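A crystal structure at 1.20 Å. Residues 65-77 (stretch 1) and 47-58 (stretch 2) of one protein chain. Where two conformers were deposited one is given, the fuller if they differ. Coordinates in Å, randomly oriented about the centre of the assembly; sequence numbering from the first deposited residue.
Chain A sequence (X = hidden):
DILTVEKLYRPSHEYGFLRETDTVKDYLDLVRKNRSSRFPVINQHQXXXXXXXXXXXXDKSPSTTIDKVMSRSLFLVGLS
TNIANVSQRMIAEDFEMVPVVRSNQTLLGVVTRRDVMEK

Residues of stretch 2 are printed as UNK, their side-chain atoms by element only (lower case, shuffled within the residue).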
ATOM      1  N   THR A  65      -1.476  -2.745  17.998  1.00 13.62           N
ATOM      2  CA  THR A  65      -0.530  -2.995  16.886  1.00 13.35           C
ATOM      3  C   THR A  65      -1.279  -3.076  15.554  1.00 13.12           C
ATOM      4  O   THR A  65      -2.449  -3.510  15.500  1.00 13.58           O
ATOM      5  CB  THR A  65       0.350  -4.234  17.114  1.00 13.50           C
ATOM      6  OG1 THR A  65      -0.456  -5.352  17.486  1.00 13.98           O
ATOM      7  CG2 THR A  65       1.413  -3.996  18.163  1.00 13.77           C
ATOM      8  N   ILE A  66      -0.573  -2.692  14.494  1.00 13.05           N
ATOM      9  CA  ILE A  66      -1.192  -2.651  13.142  1.00 13.08           C
ATOM     10  C   ILE A  66      -1.671  -4.038  12.704  1.00 13.08           C
ATOM     11  O   ILE A  66      -2.707  -4.105  12.008  1.00 12.94           O
ATOM     12  CB  ILE A  66      -0.196  -2.027  12.146  1.00 13.18           C
ATOM     13  CG1 ILE A  66       0.097  -0.567  12.513  1.00 13.84           C
ATOM     14  CG2 ILE A  66      -0.689  -2.171  10.717  1.00 13.11           C
ATOM     15  CD1 ILE A  66      -1.104   0.362  12.483  1.00 14.24           C
ATOM     16  N   ASP A  67      -0.978  -5.119  13.086  1.00 13.42           N
ATOM     17  CA  ASP A  67      -1.418  -6.446  12.598  1.00 14.28           C
ATOM     18  C   ASP A  67      -2.845  -6.755  13.065  1.00 14.53           C
ATOM     19  O   ASP A  67      -3.522  -7.499  12.355  1.00 15.65           O
ATOM     20  CB  ASP A  67      -0.484  -7.569  13.067  1.00 14.89           C
ATOM     21  CG  ASP A  67      -0.496  -7.827  14.560  1.00 15.78           C
ATOM     22  OD1 ASP A  67      -0.360  -6.873  15.337  1.00 16.57           O
ATOM     23  OD2 ASP A  67      -0.679  -9.003  14.935  1.00 18.63           O
ATOM     24  N   LYS A  68      -3.296  -6.142  14.159  1.00 14.84           N
ATOM     25  CA  LYS A  68      -4.628  -6.472  14.729  1.00 15.62           C
ATOM     26  C   LYS A  68      -5.719  -5.570  14.131  1.00 15.44           C
ATOM     27  O   LYS A  68      -6.892  -5.831  14.446  1.00 15.95           O
ATOM     28  CB  LYS A  68      -4.536  -6.469  16.263  1.00 16.79           C
ATOM     29  CG  LYS A  68      -3.643  -7.587  16.809  1.00 17.48           C
ATOM     30  CD  LYS A  68      -3.614  -7.784  18.309  1.00 18.15           C
ATOM     31  CE  LYS A  68      -4.981  -8.100  18.866  1.00 18.66           C
ATOM     32  NZ  LYS A  68      -4.920  -8.495  20.297  1.00 17.96           N
ATOM     33  N   VAL A  69      -5.365  -4.584  13.292  1.00 14.81           N
ATOM     34  CA  VAL A  69      -6.401  -3.678  12.702  1.00 15.50           C
ATOM     35  C   VAL A  69      -6.346  -3.697  11.176  1.00 14.87           C
ATOM     36  O   VAL A  69      -7.315  -3.326  10.532  1.00 15.21           O
ATOM     37  CB  VAL A  69      -6.287  -2.221  13.210  1.00 15.88           C
ATOM     38  CG1 VAL A  69      -6.232  -2.127  14.724  1.00 16.83           C
ATOM     39  CG2 VAL A  69      -5.093  -1.496  12.609  1.00 16.01           C
HETATM   40  N   MSE A  70      -5.243  -4.147  10.576  1.00 14.42           N
HETATM   41  CA  MSE A  70      -5.072  -4.063   9.133  1.00 14.38           C
HETATM   42  C   MSE A  70      -6.046  -4.968   8.378  1.00 14.92           C
HETATM   43  O   MSE A  70      -6.515  -5.982   8.905  1.00 16.65           O
HETATM   44  CB  MSE A  70      -3.629  -4.426   8.761  1.00 13.99           C
HETATM   45  CG  MSE A  70      -3.315  -5.876   8.944  1.00 13.66           C
HETATM   46 SE   MSE A  70      -1.394  -6.194   8.720  1.00 13.61          SE
HETATM   47  CE  MSE A  70      -1.380  -8.091   9.200  1.00 14.81           C
ATOM     48  N   SER A  71      -6.315  -4.563   7.129  0.50 14.98           N
ATOM     49  CA  SER A  71      -7.147  -5.267   6.169  0.50 15.49           C
ATOM     50  C   SER A  71      -6.318  -6.299   5.400  0.50 15.17           C
ATOM     51  O   SER A  71      -5.064  -6.241   5.453  0.50 14.60           O
ATOM     52  CB  SER A  71      -7.750  -4.313   5.161  0.50 16.09           C
ATOM     53  OG  SER A  71      -8.603  -3.365   5.771  0.50 17.39           O
ATOM     54  N   ARG A  72      -7.007  -7.183   4.676  1.00 15.48           N
ATOM     55  CA  ARG A  72      -6.337  -8.160   3.786  1.00 15.71           C
ATOM     56  C   ARG A  72      -5.805  -7.447   2.539  1.00 16.20           C
ATOM     57  O   ARG A  72      -6.463  -6.506   2.031  1.00 16.89           O
ATOM     58  CB  ARG A  72      -7.314  -9.247   3.329  1.00 16.32           C
ATOM     59  CG  ARG A  72      -7.947 -10.095   4.429  1.00 17.00           C
ATOM     60  CD  ARG A  72      -6.958 -10.839   5.304  1.00 17.36           C
ATOM     61  NE  ARG A  72      -6.337  -9.972   6.288  1.00 17.42           N
ATOM     62  CZ  ARG A  72      -5.227 -10.248   6.965  1.00 18.42           C
ATOM     63  NH1 ARG A  72      -4.747  -9.362   7.821  1.00 19.40           N
ATOM     64  NH2 ARG A  72      -4.585 -11.379   6.756  1.00 18.52           N
ATOM     65  N   SER A  73      -4.649  -7.901   2.072  1.00 16.55           N
ATOM     66  CA  SER A  73      -4.062  -7.408   0.805  1.00 18.04           C
ATOM     67  C   SER A  73      -4.119  -8.561  -0.203  1.00 19.20           C
ATOM     68  O   SER A  73      -3.351  -9.532  -0.039  1.00 22.59           O
ATOM     69  CB  SER A  73      -2.661  -6.935   1.020  1.00 19.70           C
ATOM     70  OG  SER A  73      -2.153  -6.342  -0.167  1.00 22.93           O
ATOM     71  N   LEU A  74      -5.023  -8.478  -1.185  0.50 18.84           N
ATOM     72  CA  LEU A  74      -5.195  -9.542  -2.218  0.50 19.63           C
ATOM     73  C   LEU A  74      -4.676  -9.051  -3.577  0.50 18.96           C
ATOM     74  O   LEU A  74      -4.201  -9.889  -4.378  0.50 19.97           O
ATOM     75  CB  LEU A  74      -6.680  -9.899  -2.322  0.50 20.77           C
ATOM     76  CG  LEU A  74      -7.031 -10.909  -3.412  0.50 21.91           C
ATOM     77  CD1 LEU A  74      -6.422 -12.270  -3.103  0.50 22.39           C
ATOM     78  CD2 LEU A  74      -8.538 -11.030  -3.573  0.50 22.76           C
ATOM     79  N   PHE A  75      -4.839  -7.755  -3.851  1.00 17.89           N
ATOM     80  CA  PHE A  75      -4.349  -7.165  -5.116  1.00 17.17           C
ATOM     81  C   PHE A  75      -2.927  -6.663  -4.901  1.00 16.07           C
ATOM     82  O   PHE A  75      -2.719  -5.732  -4.121  1.00 15.62           O
ATOM     83  CB  PHE A  75      -5.315  -6.087  -5.610  1.00 17.22           C
ATOM     84  CG  PHE A  75      -4.980  -5.483  -6.950  1.00 18.24           C
ATOM     85  CD1 PHE A  75      -4.349  -6.224  -7.940  1.00 19.02           C
ATOM     86  CD2 PHE A  75      -5.414  -4.208  -7.261  1.00 20.09           C
ATOM     87  CE1 PHE A  75      -4.070  -5.663  -9.177  1.00 20.17           C
ATOM     88  CE2 PHE A  75      -5.148  -3.654  -8.504  1.00 20.32           C
ATOM     89  CZ  PHE A  75      -4.487  -4.390  -9.457  1.00 20.16           C
ATOM     90  N   LEU A  76      -1.994  -7.338  -5.561  1.00 15.87           N
ATOM     91  CA  LEU A  76      -0.551  -7.011  -5.527  1.00 16.32           C
ATOM     92  C   LEU A  76      -0.051  -6.997  -6.964  1.00 16.08           C
ATOM     93  O   LEU A  76      -0.557  -7.791  -7.779  1.00 18.55           O
ATOM     94  CB  LEU A  76       0.199  -8.072  -4.721  1.00 16.80           C
ATOM     95  CG  LEU A  76      -0.219  -8.210  -3.263  1.00 17.36           C
ATOM     96  CD1 LEU A  76       0.371  -9.469  -2.633  1.00 19.08           C
ATOM     97  CD2 LEU A  76       0.155  -6.978  -2.460  1.00 17.84           C
ATOM     98  N   VAL A  77       0.882  -6.106  -7.260  1.00 14.75           N
ATOM     99  CA  VAL A  77       1.460  -6.063  -8.631  1.00 15.01           C
ATOM    100  C   VAL A  77       2.987  -6.133  -8.546  1.00 14.78           C
ATOM    101  O   VAL A  77       3.544  -5.985  -7.448  1.00 14.27           O
ATOM    102  CB  VAL A  77       0.987  -4.800  -9.376  1.00 14.83           C
ATOM    103  CG1 VAL A  77      -0.529  -4.772  -9.499  1.00 15.26           C
ATOM    104  CG2 VAL A  77       1.512  -3.538  -8.717  1.00 14.44           C
ATOM    105  N   UNK A  47       7.785  -9.069   4.069  1.00 11.75           N
ATOM    106  CA  UNK A  47       6.669  -9.578   3.229  1.00 11.86           C
ATOM    107  C   UNK A  47       5.417  -8.743   3.513  1.00 11.73           C
ATOM    108  O   UNK A  47       5.141  -8.399   4.673  1.00 11.76           O
ATOM    109  c   UNK A  47       6.436 -11.084   3.483  1.00 12.84           C
ATOM    110  c   UNK A  47       7.617 -11.903   3.000  1.00 14.00           C
ATOM    111  c   UNK A  47       5.155 -11.593   2.836  1.00 12.91           C
ATOM    112  N   UNK A  48       4.687  -8.410   2.458  1.00 11.71           N
ATOM    113  CA  UNK A  48       3.409  -7.668   2.642  1.00 11.82           C
ATOM    114  C   UNK A  48       2.399  -8.618   3.294  1.00 12.57           C
ATOM    115  O   UNK A  48       2.130  -9.685   2.729  1.00 15.09           O
ATOM    116  c   UNK A  48       1.524  -6.499   1.433  1.00 12.81           C
ATOM    117  c   UNK A  48       3.890  -6.132   0.722  1.00 12.76           C
ATOM    118  c   UNK A  48       2.906  -7.129   1.300  1.00 12.43           C
ATOM    119  N   UNK A  49       1.859  -8.217   4.441  1.00 11.47           N
ATOM    120  CA  UNK A  49       0.897  -9.075   5.198  1.00 11.96           C
ATOM    121  C   UNK A  49      -0.488  -8.425   5.259  1.00 11.52           C
ATOM    122  O   UNK A  49      -1.412  -9.069   5.775  1.00 12.71           O
ATOM    123  c   UNK A  49       1.443  -9.364   6.603  1.00 12.42           C
ATOM    124  c   UNK A  49       2.631 -10.310   6.545  1.00 12.89           C
ATOM    125  c   UNK A  49       1.793  -8.101   7.371  1.00 12.69           C
ATOM    126  N   UNK A  50      -0.621  -7.198   4.768  1.00 11.39           N
ATOM    127  CA  UNK A  50      -1.918  -6.508   4.792  1.00 11.58           C
ATOM    128  C   UNK A  50      -1.758  -5.071   4.356  1.00 11.40           C
ATOM    129  O   UNK A  50      -0.650  -4.655   3.951  1.00 11.04           O
ATOM    130  N   UNK A  51      -2.858  -4.338   4.415  1.00 11.27           N
ATOM    131  CA  UNK A  51      -2.872  -2.888   4.135  1.00 11.45           C
ATOM    132  C   UNK A  51      -3.651  -2.222   5.268  1.00 11.94           C
ATOM    133  O   UNK A  51      -4.552  -2.862   5.862  1.00 13.37           O
ATOM    134  c   UNK A  51      -3.484  -2.591   2.755  1.00 12.25           C
ATOM    135  c   UNK A  51      -2.618  -3.080   1.602  1.00 13.06           C
ATOM    136  c   UNK A  51      -4.903  -3.121   2.624  1.00 14.33           C
ATOM    137  N   UNK A  52      -3.298  -0.999   5.593  1.00 11.41           N
ATOM    138  CA  UNK A  52      -4.012  -0.276   6.677  1.00 11.94           C
ATOM    139  C   UNK A  52      -4.570   1.024   6.093  1.00 12.69           C
ATOM    140  O   UNK A  52      -3.833   1.767   5.411  1.00 12.46           O
ATOM    141  c   UNK A  52      -3.909   0.583   9.060  1.00 14.97           C
ATOM    142  c   UNK A  52      -1.852   0.684   7.652  1.00 13.41           C
ATOM    143  c   UNK A  52      -3.137  -0.072   7.931  1.00 13.42           C
ATOM    144  N   UNK A  53      -5.862   1.237   6.322  1.00 13.12           N
ATOM    145  CA  UNK A  53      -6.604   2.432   5.840  1.00 13.84           C
ATOM    146  C   UNK A  53      -7.211   3.155   7.036  1.00 13.42           C
ATOM    147  O   UNK A  53      -7.196   2.642   8.148  1.00 13.65           O
ATOM    148  o   UNK A  53      -8.748   1.386   5.652  1.00 17.25           O
ATOM    149  c   UNK A  53      -7.720   2.015   4.876  1.00 15.49           C
ATOM    150  c   UNK A  53      -7.219   1.075   3.800  1.00 16.21           C
ATOM    151  N   UNK A  54      -7.767   4.342   6.804  1.00 13.82           N
ATOM    152  CA  UNK A  54      -8.349   5.097   7.893  1.00 14.36           C
ATOM    153  C   UNK A  54      -9.603   4.377   8.398  1.00 15.23           C
ATOM    154  O   UNK A  54      -9.921   4.447   9.585  1.00 16.30           O
ATOM    155  c   UNK A  54      -8.640   6.537   7.464  1.00 14.74           C
ATOM    156  c   UNK A  54      -9.074   7.421   8.610  1.00 15.41           C
ATOM    157  c   UNK A  54      -6.456   8.775   9.135  1.00 16.47           C
ATOM    158 se   UNK A  54      -7.784   7.684  10.054  1.00 16.10          SE
ATOM    159  N   UNK A  55     -10.321   3.676   7.507  1.00 15.72           N
ATOM    160  CA  UNK A  55     -11.459   2.877   7.957  1.00 18.05           C
ATOM    161  C   UNK A  55     -10.983   1.812   8.957  1.00 16.96           C
ATOM    162  O   UNK A  55     -11.678   1.532   9.933  1.00 18.86           O
ATOM    163  c   UNK A  55     -13.976   0.634   5.946  1.00 29.82           C
ATOM    164  n   UNK A  55     -14.678  -2.135   6.142  1.00 42.25           N
ATOM    165  n   UNK A  55     -13.292  -0.484   5.298  1.00 33.21           N
ATOM    166  c   UNK A  55     -13.241   1.213   7.144  1.00 25.03           C
ATOM    167  c   UNK A  55     -12.149   2.203   6.766  1.00 20.86           C
ATOM    168  n   UNK A  55     -12.941  -2.696   4.771  1.00 40.50           N
ATOM    169  c   UNK A  55     -13.637  -1.771   5.411  1.00 38.03           C
ATOM    170  N   UNK A  56      -9.811   1.236   8.713  1.00 16.34           N
ATOM    171  CA  UNK A  56      -9.282   0.176   9.603  1.00 16.49           C
ATOM    172  C   UNK A  56      -8.809   0.728  10.951  1.00 16.52           C
ATOM    173  O   UNK A  56      -9.044   0.061  11.961  1.00 17.18           O
ATOM    174  c   UNK A  56      -8.316  -1.247   7.692  1.00 16.53           C
ATOM    175  o   UNK A  56      -9.404  -1.823   7.562  1.00 18.60           O
ATOM    176  o   UNK A  56      -7.393  -1.310   6.859  1.00 16.96           O
ATOM    177  c   UNK A  56      -8.062  -0.483   8.972  1.00 15.96           C
ATOM    178  N   UNK A  57      -8.180   1.908  10.963  1.00 16.07           N
ATOM    179  CA  UNK A  57      -7.439   2.347  12.169  1.00 16.52           C
ATOM    180  C   UNK A  57      -8.015   3.583  12.861  1.00 17.55           C
ATOM    181  O   UNK A  57      -7.671   3.771  14.034  1.00 18.94           O
ATOM    182  c   UNK A  57      -6.008   2.626  11.762  1.00 17.26           C
ATOM    183  N   UNK A  58      -8.828   4.381  12.171  1.00 18.43           N
ATOM    184  CA  UNK A  58      -9.265   5.703  12.673  1.00 19.99           C
ATOM    185  C   UNK A  58      -9.848   5.701  14.070  1.00 21.67           C
ATOM    186  O   UNK A  58      -9.572   6.657  14.835  1.00 24.05           O
TER
HETATM  187  O   HOH W   1      -3.299  -9.804   3.763  1.00 18.03           O
HETATM  188  O   HOH W   2      -9.802  -2.815  11.702  1.00 24.66           O

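Position 47 carries three side-chain carbons, one bonded to CA and bearing the other two. A fork at CB with no heteroatom is valine; the side chain of Val 47 makes no contact with stretch 1.

Position 48 has the same three-carbon fork, so it is also valine. It opens the strand, its CA-to-CB bond points toward stretch 1, and Val 48 CG1 lies 4.2 Å from Leu 76 CD2, an apolar contact.

Position 49 repeats the fork and is again valine. Val 49 CG2 packs 3.7 Å from CE of Met 70, which is present as selenomethionine. Its carbonyl faces a polar neighbour: water 1 donates to Val 49 O at 2.9 Å and accepts from Ser 73 N at 2.9 Å, bridging the stretches where no direct backbone bond is made.

Position 50 has no side-chain atoms, which identifies glycine. Its CA sits 3.2 Å from Ser 71 O and 4.0 Å from Met 70 SE. An ideal CB here would fall 2.6 Å from Ser 71 O and 2.8 Å from Met 70 SE, both clashes, so the close approach relies on the bare CA.

Position 51 shows a fork of three carbons at CB: valine. Its backbone forms the single antiparallel bridge with Ser 71. Val 51 N donates to Ser 71 O at 3.1 Å (angle 160°), and Ser 71 N donates to Val 51 O at 2.8 Å (147°). Val 51 CG1 is 3.7 Å from Ser 73 OG.

Position 52, the last of the strand, has another three-carbon fork and is valine. Val 52 CG2 lies 4.3 Å from Val 69 CG2, and its CB lies 4.3 Å from Ile 66 CG2.

Position 53 has a CB bearing one oxygen and one carbon, the pattern of threonine. Immediately before the helix, Thr 53 OG1 accepts from the backbone N of position 56 at 3.2 Å, a capping bond.

Position 54 has an unbranched chain of two carbons, selenium and a final carbon, hence methionine as selenomethionine. Met 54 lies out of reach of stretch 1.

Position 55 has three carbons, a nitrogen, then a carbon carrying two more nitrogens: a guanidinium, and so arginine. Arg 55 is exposed.

Position 56 has two carbons, the second carrying two oxygens; a carboxylate one carbon beyond CB is aspartate. Ser 71 OG donates to Asp 56 OD2 at 2.6 Å, and Thr 53 N donates to the same oxygen at 3.0 Å. Water 2 donates to both Asp 56 O (3.0 Å) and Val 69 O (2.8 Å).

Position 57 has one side-chain carbon: alanine. Ala 57 CB meets Val 69 CG2 at 4.3 Å.

Position 58 has none: glycine, without contact to stretch 1.

The contact buries 619 Å², both sides summed. The paired bonds between Ser 71 and Val 51 fix the register, Asp 56 joins the serine hydroxyl to the helix start, and apolar side chains pack around this polar centre.

Stretch 2 47-58: VVVGVVTMRDAG
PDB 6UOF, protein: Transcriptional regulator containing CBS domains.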